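Ent-copalyl diphosphate synthase (Streptomyces platensis, PDB 5BP8) belongs to the terpene cyclase family and has a largely helical fold related to that of squalene-hopene cyclase. Local coordinates at residues D386-L389 with S393-D396; P402-A407 with G493-K498; A434-R437 with S441-R444. All coordinates share one frame; numbering follows the deposited sequence. Where two conformers were deposited one is given.

Interactions 1 and 3 are two copies of one loop motif. Their centres lie about 20 and 21 Å from that of the chain, each in a partly buried turn after a helix. Both lay a glutamine along a tryptophan face, and both use one backbone bond and one bridging water. They differ at the next residue: Leu389 makes apolar contacts in interaction 1, while Arg437 brings charge and a sulfate to interaction 3. Interaction 2 is small, aromatic and buried, its centre about 8 Å from that of the chain. Its helix, 402-416, touches both loops: Thr406 OG1 is probably hydrogen-bonded to Trp394 N and packs on Ser393, and the Tyr403 ring meets Trp442 and Gly443.

Interaction 1 (D386-L389 with S393-D396); sequences DNQL and SWMD
Gln388 lies along one face of the Trp394 indole. Gln388 CA sits over the five-membered ring of Trp394, 3.7 Å from the centroid, in a CH-pi contact. CB and CG then run across the six-membered part. The amide follows almost flat, its plane only 13° from that of the ring, and Gln388 NE2 comes 3.4 Å from Trp394 CH2. Two torsions put it there: CG is anti to the backbone N (chi1 -172°), and the chain stays extended at chi2. The indole nitrogen does not bond to Gln388 N, since both are donors. Gln388 NE2 bonds to Gly392 O and Ala424 O, which fix the rotation of the amide, and Trp394 NE1 bonds to Leu384 O, near the end of helix 370-386. The sequence Gln388, Gly392, Trp394 fits the QW motif of triterpene cyclases and their relatives, in which glutamine and tryptophan stack and tie a helix end to the loop that follows. The backbone closes the same turn. Leu389 N donates to Ser393 O at 2.8 Å, nearly along the C=O axis, with an N-H...O angle of 162°. Leu389 sets its CB toward the second segment, and its CD1 lies 3.4 Å from Ser393 OG, a hydroxyl that bonds to Asp391 OD1. Leu389 CD1 also faces CG of Met395, a selenomethionine, at 4.4 Å. A water bridges the two segments further along, donating to Asn387 O at 2.9 Å and accepting from Met395 N at 3.0 Å. The Trp394 side chain also packs on Cys409 and Leu413 of helix 402-416 and on Ala428 of helix 422-435.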
ATOM      1  N   ASP A 386       5.466 -16.668 -18.490  1.00 29.56           N
ATOM      2  CA  ASP A 386       6.361 -15.926 -19.355  0.60 31.26           C
ATOM      3  C   ASP A 386       7.007 -14.716 -18.639  1.00 31.16           C
ATOM      4  O   ASP A 386       8.058 -14.246 -19.051  1.00 31.84           O
ATOM      5  CB  ASP A 386       5.603 -15.452 -20.598  0.60 32.92           C
ATOM      6  CG  ASP A 386       5.015 -16.609 -21.415  0.60 34.82           C
ATOM      7  OD1 ASP A 386       4.215 -16.315 -22.327  0.60 36.79           O
ATOM      8  OD2 ASP A 386       5.322 -17.797 -21.144  0.60 34.94           O
ATOM      9  N   ASN A 387       6.356 -14.212 -17.584  1.00 30.61           N
ATOM     10  CA  ASN A 387       6.871 -13.061 -16.840  1.00 31.66           C
ATOM     11  C   ASN A 387       7.684 -13.390 -15.594  1.00 29.45           C
ATOM     12  O   ASN A 387       8.123 -12.467 -14.892  1.00 29.48           O
ATOM     13  CB  ASN A 387       5.729 -12.098 -16.521  1.00 32.00           C
ATOM     14  CG  ASN A 387       5.354 -11.272 -17.731  1.00 35.28           C
ATOM     15  OD1 ASN A 387       5.928 -10.218 -17.973  1.00 38.77           O
ATOM     16  ND2 ASN A 387       4.419 -11.768 -18.524  1.00 36.39           N
ATOM     17  N   GLN A 388       7.912 -14.685 -15.335  1.00 27.94           N
ATOM     18  CA  GLN A 388       8.809 -15.119 -14.273  1.00 27.43           C
ATOM     19  C   GLN A 388      10.233 -14.702 -14.636  1.00 28.19           C
ATOM     20  O   GLN A 388      10.665 -14.889 -15.779  1.00 28.16           O
ATOM     21  CB  GLN A 388       8.773 -16.639 -14.064  1.00 27.15           C
ATOM     22  CG  GLN A 388       9.537 -17.135 -12.833  1.00 26.92           C
ATOM     23  CD  GLN A 388       9.350 -18.620 -12.556  1.00 28.19           C
ATOM     24  OE1 GLN A 388       9.091 -19.384 -13.471  1.00 28.71           O
ATOM     25  NE2 GLN A 388       9.509 -19.042 -11.297  1.00 27.80           N
ATOM     26  N   LEU A 389      10.967 -14.177 -13.661  1.00 27.54           N
ATOM     27  CA  LEU A 389      12.345 -13.737 -13.908  1.00 28.53           C
ATOM     28  C   LEU A 389      13.298 -14.945 -13.989  1.00 30.06           C
ATOM     29  O   LEU A 389      13.012 -16.028 -13.463  1.00 27.33           O
ATOM     30  CB  LEU A 389      12.796 -12.719 -12.827  1.00 29.35           C
ATOM     31  CG  LEU A 389      11.866 -11.502 -12.733  1.00 31.27           C
ATOM     32  CD1 LEU A 389      12.120 -10.680 -11.471  1.00 32.18           C
ATOM     33  CD2 LEU A 389      12.018 -10.629 -13.969  1.00 32.48           C
ATOM     34  N   SER A 393      12.044 -15.705  -9.453  1.00 24.79           N
ATOM     35  CA  SER A 393      11.179 -14.771  -8.749  1.00 23.71           C
ATOM     36  C   SER A 393      10.225 -14.071  -9.699  1.00 23.81           C
ATOM     37  O   SER A 393      10.349 -14.186 -10.923  1.00 23.09           O
ATOM     38  CB  SER A 393      12.049 -13.740  -8.013  1.00 22.78           C
ATOM     39  OG  SER A 393      12.644 -12.836  -8.919  1.00 22.29           O
ATOM     40  N   TRP A 394       9.274 -13.321  -9.123  1.00 22.31           N
ATOM     41  CA  TRP A 394       8.518 -12.334  -9.873  1.00 22.43           C
ATOM     42  C   TRP A 394       8.663 -10.993  -9.128  1.00 21.97           C
ATOM     43  O   TRP A 394       9.077 -10.982  -7.986  1.00 22.68           O
ATOM     44  CB  TRP A 394       7.014 -12.662  -9.935  1.00 22.99           C
ATOM     45  CG  TRP A 394       6.593 -13.732 -10.933  1.00 23.89           C
ATOM     46  CD1 TRP A 394       6.082 -13.535 -12.184  1.00 24.29           C
ATOM     47  CD2 TRP A 394       6.572 -15.138 -10.707  1.00 24.78           C
ATOM     48  NE1 TRP A 394       5.779 -14.750 -12.770  1.00 25.26           N
ATOM     49  CE2 TRP A 394       6.041 -15.744 -11.868  1.00 25.30           C
ATOM     50  CE3 TRP A 394       6.960 -15.952  -9.638  1.00 25.08           C
ATOM     51  CZ2 TRP A 394       5.909 -17.147 -11.996  1.00 27.33           C
ATOM     52  CZ3 TRP A 394       6.802 -17.328  -9.746  1.00 26.88           C
ATOM     53  CH2 TRP A 394       6.290 -17.916 -10.928  1.00 26.77           C
HETATM   54  N   MSE A 395       8.317  -9.907  -9.800  1.00 21.78           N
HETATM   55  CA  MSE A 395       8.161  -8.591  -9.162  1.00 23.04           C
HETATM   56  C   MSE A 395       6.790  -8.101  -9.545  1.00 22.74           C
HETATM   57  O   MSE A 395       6.262  -8.462 -10.605  1.00 22.04           O
HETATM   58  CB  MSE A 395       9.192  -7.598  -9.683  1.00 25.65           C
HETATM   59  CG  MSE A 395      10.505  -7.554  -8.907  1.00 30.78           C
HETATM   60 SE   MSE A 395      10.298  -7.091  -6.995  0.65 31.61          SE
HETATM   61  CE  MSE A 395       9.900  -5.178  -6.835  1.00 31.24           C
ATOM     62  N   ASP A 396       6.213  -7.234  -8.708  1.00 21.44           N
ATOM     63  CA  ASP A 396       4.883  -6.696  -8.939  1.00 21.62           C
ATOM     64  C   ASP A 396       4.878  -5.202  -8.684  1.00 22.92           C
ATOM     65  O   ASP A 396       5.588  -4.714  -7.806  1.00 21.74           O
ATOM     66  CB  ASP A 396       3.852  -7.337  -8.024  1.00 21.72           C
ATOM     67  CG  ASP A 396       2.447  -6.814  -8.276  1.00 22.17           C
ATOM     68  OD1 ASP A 396       1.965  -6.977  -9.410  1.00 20.88           O
ATOM     69  OD2 ASP A 396       1.808  -6.263  -7.337  1.00 22.13           O
TER
HETATM   70  O   HOH W   1       7.905 -10.584 -12.698  1.00 25.15           O

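Interaction 2 (P402-A407 with G493-K498); sequences PYYATA and GLWHDK
Tyr404 and Trp495 meet in a buried aromatic cluster that His399 completes. His399 stacks on the Tyr404 ring and meets Trp495 edge-to-face. The direct contact between the two segments is narrow. Trp495 CH2, at the far corner of the indole, comes 3.4 Å from Tyr404 OH and 3.5 Å from Tyr404 CZ. The two rings meet obliquely, with their planes at 57°. The centroids of the Tyr404 ring and the six-membered ring of Trp495 are 4.7 Å apart. Tyr404 CG is anti to the backbone N (chi1 179°), which carries the phenol out from the helix to meet the indole. At its other end the indole is held by NE1, which bonds to Glu450 OE2 of helix 449-461. Tyr404 lies in the first turn of helix 402-416. In that turn Pro402 O accepts from Thr406 N at 2.9 Å and from Thr406 OG1 at 2.6 Å, the two donors reaching it from opposite faces of its plane. On the other segment, Leu494 and Trp495 form a classic beta bulge against Tyr501, in the short antiparallel pair 495-496 and 500-501. The contact lies where the start of helix 402-416 comes beside this pair, with helix 449-461 reaching both segments through Tyr403, Leu494 and Trp495.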
ATOM      1  N   PRO A 402       9.993  -8.572  -3.637  1.00 19.86           N
ATOM      2  CA  PRO A 402       9.814  -9.726  -4.521  1.00 19.79           C
ATOM      3  C   PRO A 402       9.198 -10.922  -3.803  1.00 20.30           C
ATOM      4  O   PRO A 402       8.718 -11.881  -4.471  1.00 20.17           O
ATOM      5  CB  PRO A 402      11.221 -10.030  -4.974  1.00 20.37           C
ATOM      6  CG  PRO A 402      12.100  -9.565  -3.883  1.00 20.67           C
ATOM      7  CD  PRO A 402      11.412  -8.385  -3.259  1.00 19.57           C
ATOM      8  N   TYR A 403       9.215 -10.903  -2.467  1.00 19.18           N
ATOM      9  CA  TYR A 403       8.631 -12.004  -1.691  1.00 20.03           C
ATOM     10  C   TYR A 403       7.117 -12.013  -1.817  1.00 20.36           C
ATOM     11  O   TYR A 403       6.516 -13.094  -1.905  1.00 19.74           O
ATOM     12  CB  TYR A 403       9.134 -11.986  -0.241  1.00 20.57           C
ATOM     13  CG  TYR A 403      10.641 -12.099  -0.264  1.00 21.45           C
ATOM     14  CD1 TYR A 403      11.276 -13.314  -0.592  1.00 23.12           C
ATOM     15  CD2 TYR A 403      11.442 -10.984  -0.059  1.00 22.70           C
ATOM     16  CE1 TYR A 403      12.659 -13.394  -0.670  1.00 24.28           C
ATOM     17  CE2 TYR A 403      12.818 -11.066  -0.130  1.00 22.93           C
ATOM     18  CZ  TYR A 403      13.423 -12.263  -0.442  1.00 24.66           C
ATOM     19  OH  TYR A 403      14.802 -12.294  -0.520  1.00 26.22           O
ATOM     20  N   TYR A 404       6.501 -10.829  -1.859  1.00 19.14           N
ATOM     21  CA  TYR A 404       5.051 -10.737  -2.125  1.00 19.63           C
ATOM     22  C   TYR A 404       4.719 -11.272  -3.513  1.00 20.12           C
ATOM     23  O   TYR A 404       3.847 -12.168  -3.659  1.00 21.19           O
ATOM     24  CB  TYR A 404       4.545  -9.298  -2.028  1.00 19.32           C
ATOM     25  CG  TYR A 404       3.069  -9.152  -2.320  1.00 19.00           C
ATOM     26  CD1 TYR A 404       2.138  -9.687  -1.463  1.00 19.98           C
ATOM     27  CD2 TYR A 404       2.615  -8.480  -3.450  1.00 19.31           C
ATOM     28  CE1 TYR A 404       0.781  -9.555  -1.705  1.00 21.23           C
ATOM     29  CE2 TYR A 404       1.242  -8.347  -3.711  1.00 19.90           C
ATOM     30  CZ  TYR A 404       0.339  -8.907  -2.839  1.00 20.22           C
ATOM     31  OH  TYR A 404      -1.024  -8.808  -2.981  1.00 20.42           O
ATOM     32  N   ALA A 405       5.384 -10.710  -4.525  1.00 19.94           N
ATOM     33  CA  ALA A 405       5.061 -11.011  -5.936  1.00 20.77           C
ATOM     34  C   ALA A 405       5.285 -12.500  -6.233  1.00 21.04           C
ATOM     35  O   ALA A 405       4.417 -13.177  -6.846  1.00 20.40           O
ATOM     36  CB  ALA A 405       5.885 -10.148  -6.864  1.00 20.94           C
ATOM     37  N   THR A 406       6.383 -13.032  -5.702  1.00 20.45           N
ATOM     38  CA  THR A 406       6.728 -14.434  -5.975  1.00 21.38           C
ATOM     39  C   THR A 406       5.746 -15.394  -5.296  1.00 21.86           C
ATOM     40  O   THR A 406       5.328 -16.403  -5.895  1.00 23.62           O
ATOM     41  CB  THR A 406       8.175 -14.737  -5.554  1.00 20.94           C
ATOM     42  OG1 THR A 406       9.056 -13.825  -6.228  1.00 19.75           O
ATOM     43  CG2 THR A 406       8.572 -16.169  -5.966  1.00 21.45           C
ATOM     44  N   ALA A 407       5.360 -15.089  -4.062  1.00 21.28           N
ATOM     45  CA  ALA A 407       4.362 -15.891  -3.382  1.00 22.19           C
ATOM     46  C   ALA A 407       3.038 -15.851  -4.130  1.00 22.93           C
ATOM     47  O   ALA A 407       2.441 -16.928  -4.372  1.00 22.13           O
ATOM     48  CB  ALA A 407       4.145 -15.438  -1.961  1.00 22.13           C
ATOM     49  N   GLY A 493       6.382  -0.686   6.316  1.00 16.89           N
ATOM     50  CA  GLY A 493       5.537  -0.495   5.156  1.00 16.55           C
ATOM     51  C   GLY A 493       6.248  -0.931   3.885  1.00 17.19           C
ATOM     52  O   GLY A 493       7.365  -0.503   3.614  1.00 17.23           O
ATOM     53  N   LEU A 494       5.603  -1.809   3.121  1.00 15.75           N
ATOM     54  CA  LEU A 494       6.153  -2.315   1.872  1.00 15.79           C
ATOM     55  C   LEU A 494       5.184  -2.185   0.681  1.00 16.13           C
ATOM     56  O   LEU A 494       5.575  -2.407  -0.459  1.00 17.03           O
ATOM     57  CB  LEU A 494       6.549  -3.776   2.047  1.00 16.13           C
ATOM     58  CG  LEU A 494       7.600  -4.105   3.118  1.00 16.44           C
ATOM     59  CD1 LEU A 494       7.793  -5.599   3.181  1.00 17.36           C
ATOM     60  CD2 LEU A 494       8.911  -3.435   2.772  1.00 17.25           C
ATOM     61  N   TRP A 495       3.930  -1.870   0.951  1.00 16.04           N
ATOM     62  CA  TRP A 495       2.931  -1.715  -0.099  1.00 15.97           C
ATOM     63  C   TRP A 495       2.997  -0.349  -0.719  1.00 16.71           C
ATOM     64  O   TRP A 495       3.028   0.657   0.004  1.00 16.90           O
ATOM     65  CB  TRP A 495       1.534  -1.968   0.452  1.00 16.18           C
ATOM     66  CG  TRP A 495       1.339  -3.367   0.928  1.00 17.66           C
ATOM     67  CD1 TRP A 495       1.895  -3.947   2.016  1.00 17.78           C
ATOM     68  CD2 TRP A 495       0.508  -4.365   0.322  1.00 18.42           C
ATOM     69  NE1 TRP A 495       1.483  -5.236   2.126  1.00 19.13           N
ATOM     70  CE2 TRP A 495       0.620  -5.521   1.105  1.00 18.58           C
ATOM     71  CE3 TRP A 495      -0.311  -4.382  -0.807  1.00 19.54           C
ATOM     72  CZ2 TRP A 495      -0.040  -6.720   0.782  1.00 19.47           C
ATOM     73  CZ3 TRP A 495      -0.975  -5.585  -1.137  1.00 21.10           C
ATOM     74  CH2 TRP A 495      -0.837  -6.721  -0.330  1.00 19.63           C
ATOM     75  N   HIS A 496       3.002  -0.280  -2.045  1.00 17.31           N
ATOM     76  CA  HIS A 496       3.112   1.023  -2.717  1.00 17.82           C
ATOM     77  C   HIS A 496       1.879   1.904  -2.554  1.00 17.98           C
ATOM     78  O   HIS A 496       0.753   1.492  -2.874  1.00 17.18           O
ATOM     79  CB  HIS A 496       3.396   0.872  -4.209  1.00 19.36           C
ATOM     80  CG  HIS A 496       4.789   0.427  -4.516  1.00 21.24           C
ATOM     81  ND1 HIS A 496       5.202   0.130  -5.794  1.00 25.97           N
ATOM     82  CD2 HIS A 496       5.855   0.197  -3.716  1.00 21.80           C
ATOM     83  CE1 HIS A 496       6.470  -0.260  -5.769  1.00 25.42           C
ATOM     84  NE2 HIS A 496       6.896  -0.206  -4.523  1.00 22.35           N
ATOM     85  N   ASP A 497       2.080   3.127  -2.056  1.00 17.40           N
ATOM     86  CA  ASP A 497       1.069   4.169  -2.255  1.00 17.70           C
ATOM     87  C   ASP A 497       1.794   5.500  -2.488  1.00 16.85           C
ATOM     88  O   ASP A 497       2.531   5.632  -3.462  1.00 17.93           O
ATOM     89  CB  ASP A 497       0.005   4.182  -1.139  1.00 17.70           C
ATOM     90  CG  ASP A 497      -1.091   5.193  -1.412  1.00 18.98           C
ATOM     91  OD1 ASP A 497      -1.446   5.368  -2.599  1.00 20.92           O
ATOM     92  OD2 ASP A 497      -1.520   5.909  -0.494  1.00 18.27           O
ATOM     93  N   LYS A 498       1.615   6.497  -1.635  1.00 15.48           N
ATOM     94  CA  LYS A 498       2.357   7.718  -1.791  1.00 15.43           C
ATOM     95  C   LYS A 498       3.816   7.446  -1.461  1.00 16.13           C
ATOM     96  O   LYS A 498       4.708   7.748  -2.257  1.00 15.81           O
ATOM     97  CB  LYS A 498       1.791   8.816  -0.836  1.00 15.56           C
ATOM     98  CG  LYS A 498       0.375   9.273  -1.167  1.00 16.16           C
ATOM     99  CD  LYS A 498       0.326  10.155  -2.396  1.00 16.76           C
ATOM    100  CE  LYS A 498      -1.108  10.392  -2.852  1.00 16.57           C
ATOM    101  NZ  LYS A 498      -1.868  11.158  -1.837  1.00 16.34           N
TER

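Interaction 3 (A434-R437 with S441-R444); sequences ATQR and SWGR. With SO4 (sulfate ion), chain F.
Arg437 reaches across to the Ser441-Arg444 segment in a loop whose Gln436, Gly440 and Trp442 fit the QW motif. Arg437 N donates to Ser441 O at 2.8 Å. Arg437 CB lies 3.4 Å from Ser441 O. CG passes between Ser441 O and atom O3 of the sulfate. Arg437 CD lies 3.5 Å from Ser441 OG, a hydroxyl that bonds to Asp439 OD1. The chain is extended from CG to NE, which carries the guanidinium along to Gly443. There Arg437 NE and Arg437 NH2 grip Gly443 O side-on, at 3.1 and 2.8 Å. The oxygen lies in the guanidinium plane, but both donors come from one face of the carbonyl. Arg437 NH1 donates to O3 of the sulfate (SO4 O3) at 2.9 Å. The ion, probably from the crystallisation liquor, also bonds to Ala438 N. Gln436 stacks its amide on one face of the Trp442 ring, the two planes 13° apart. Gln436 OE1 bonds to Ser474 OG, Gln436 NE2 to Gly440 O and Trp442 NE1 to Ala432 O. A water donates to Thr435 O at 2.7 Å and accepts from Gly443 N at 3.1 Å.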
ATOM      1  N   ALA A 434      17.277 -20.096  -1.694  1.00 25.61           N
ATOM      2  CA  ALA A 434      18.514 -19.400  -1.983  1.00 26.47           C
ATOM      3  C   ALA A 434      18.580 -18.026  -1.331  1.00 25.54           C
ATOM      4  O   ALA A 434      19.670 -17.503  -1.118  1.00 26.40           O
ATOM      5  CB  ALA A 434      18.669 -19.249  -3.477  1.00 27.79           C
ATOM      6  N   THR A 435      17.426 -17.441  -1.049  1.00 23.99           N
ATOM      7  CA  THR A 435      17.373 -16.066  -0.524  1.00 24.20           C
ATOM      8  C   THR A 435      17.117 -15.971   0.971  1.00 24.02           C
ATOM      9  O   THR A 435      17.107 -14.861   1.534  1.00 24.19           O
ATOM     10  CB  THR A 435      16.275 -15.257  -1.236  1.00 23.25           C
ATOM     11  OG1 THR A 435      15.023 -15.936  -1.138  1.00 22.79           O
ATOM     12  CG2 THR A 435      16.630 -15.004  -2.696  1.00 24.57           C
ATOM     13  N   GLN A 436      16.904 -17.112   1.629  1.00 24.61           N
ATOM     14  CA  GLN A 436      16.654 -17.100   3.066  1.00 24.26           C
ATOM     15  C   GLN A 436      17.842 -16.516   3.836  1.00 24.22           C
ATOM     16  O   GLN A 436      18.987 -16.806   3.524  1.00 23.97           O
ATOM     17  CB  GLN A 436      16.317 -18.507   3.566  1.00 24.83           C
ATOM     18  CG  GLN A 436      15.791 -18.533   4.978  1.00 24.93           C
ATOM     19  CD  GLN A 436      15.294 -19.893   5.392  1.00 26.58           C
ATOM     20  OE1 GLN A 436      15.683 -20.929   4.820  1.00 28.13           O
ATOM     21  NE2 GLN A 436      14.398 -19.904   6.366  1.00 27.36           N
ATOM     22  N   ARG A 437      17.556 -15.648   4.806  1.00 24.73           N
ATOM     23  CA  ARG A 437      18.593 -15.037   5.621  1.00 25.03           C
ATOM     24  C   ARG A 437      19.073 -16.025   6.679  1.00 27.08           C
ATOM     25  O   ARG A 437      18.415 -17.026   6.958  1.00 26.17           O
ATOM     26  CB  ARG A 437      18.105 -13.739   6.274  1.00 24.39           C
ATOM     27  CG  ARG A 437      17.791 -12.669   5.243  1.00 23.38           C
ATOM     28  CD  ARG A 437      17.055 -11.478   5.839  1.00 23.40           C
ATOM     29  NE  ARG A 437      16.933 -10.396   4.860  1.00 22.47           N
ATOM     30  CZ  ARG A 437      17.856  -9.461   4.637  1.00 25.76           C
ATOM     31  NH1 ARG A 437      19.011  -9.428   5.349  1.00 25.29           N
ATOM     32  NH2 ARG A 437      17.626  -8.529   3.711  1.00 25.50           N
ATOM     33  N   SER A 441      14.742 -15.804   8.538  1.00 23.72           N
ATOM     34  CA  SER A 441      13.810 -14.844   7.966  1.00 22.55           C
ATOM     35  C   SER A 441      14.046 -14.611   6.484  1.00 21.51           C
ATOM     36  O   SER A 441      15.008 -15.083   5.897  1.00 21.61           O
ATOM     37  CB  SER A 441      13.914 -13.512   8.707  1.00 22.38           C
ATOM     38  OG  SER A 441      15.127 -12.833   8.364  1.00 22.51           O
ATOM     39  N   TRP A 442      13.115 -13.888   5.862  1.00 20.73           N
ATOM     40  CA  TRP A 442      13.328 -13.351   4.536  1.00 20.24           C
ATOM     41  C   TRP A 442      12.919 -11.892   4.567  1.00 19.43           C
ATOM     42  O   TRP A 442      12.067 -11.489   5.368  1.00 18.14           O
ATOM     43  CB  TRP A 442      12.455 -14.021   3.492  1.00 20.15           C
ATOM     44  CG  TRP A 442      12.842 -15.398   2.969  1.00 20.77           C
ATOM     45  CD1 TRP A 442      13.499 -15.681   1.810  1.00 20.92           C
ATOM     46  CD2 TRP A 442      12.503 -16.652   3.556  1.00 20.88           C
ATOM     47  NE1 TRP A 442      13.580 -17.051   1.621  1.00 21.73           N
ATOM     48  CE2 TRP A 442      12.975 -17.668   2.685  1.00 21.96           C
ATOM     49  CE3 TRP A 442      11.802 -17.019   4.710  1.00 21.70           C
ATOM     50  CZ2 TRP A 442      12.801 -19.012   2.952  1.00 22.18           C
ATOM     51  CZ3 TRP A 442      11.627 -18.369   4.970  1.00 22.73           C
ATOM     52  CH2 TRP A 442      12.139 -19.348   4.095  1.00 22.43           C
ATOM     53  N   GLY A 443      13.517 -11.119   3.669  1.00 18.95           N
ATOM     54  CA  GLY A 443      13.036  -9.801   3.379  1.00 19.16           C
ATOM     55  C   GLY A 443      14.000  -8.998   2.539  1.00 19.12           C
ATOM     56  O   GLY A 443      15.203  -9.291   2.510  1.00 19.29           O
ATOM     57  N   ARG A 444      13.461  -7.984   1.872  1.00 18.59           N
ATOM     58  CA  ARG A 444      14.233  -7.168   0.950  1.00 18.71           C
ATOM     59  C   ARG A 444      15.350  -6.370   1.617  1.00 19.06           C
ATOM     60  O   ARG A 444      16.515  -6.456   1.203  1.00 18.38           O
ATOM     61  CB  ARG A 444      13.309  -6.212   0.196  1.00 18.38           C
ATOM     62  CG  ARG A 444      14.075  -5.376  -0.809  1.00 18.64           C
ATOM     63  CD  ARG A 444      13.181  -4.538  -1.695  1.00 18.09           C
ATOM     64  NE  ARG A 444      14.001  -3.605  -2.471  1.00 17.71           N
ATOM     65  CZ  ARG A 444      13.538  -2.812  -3.436  1.00 17.82           C
ATOM     66  NH1 ARG A 444      12.261  -2.826  -3.792  1.00 18.29           N
ATOM     67  NH2 ARG A 444      14.372  -1.990  -4.058  1.00 18.95           N
TER
HETATM   68  S   SO4 F 705      21.263 -12.254   7.624  0.70 39.93           S
HETATM   69  O1  SO4 F 705      21.637 -13.191   6.505  0.70 32.72           O
HETATM   70  O2  SO4 F 705      20.528 -12.982   8.748  0.70 34.13           O
HETATM   71  O3  SO4 F 705      20.425 -11.108   7.177  0.70 30.51           O
HETATM   72  O4  SO4 F 705      22.501 -11.716   8.243  0.70 37.74           O
HETATM   73  O   HOH W   2      15.726 -12.565   2.107  1.00 20.83           O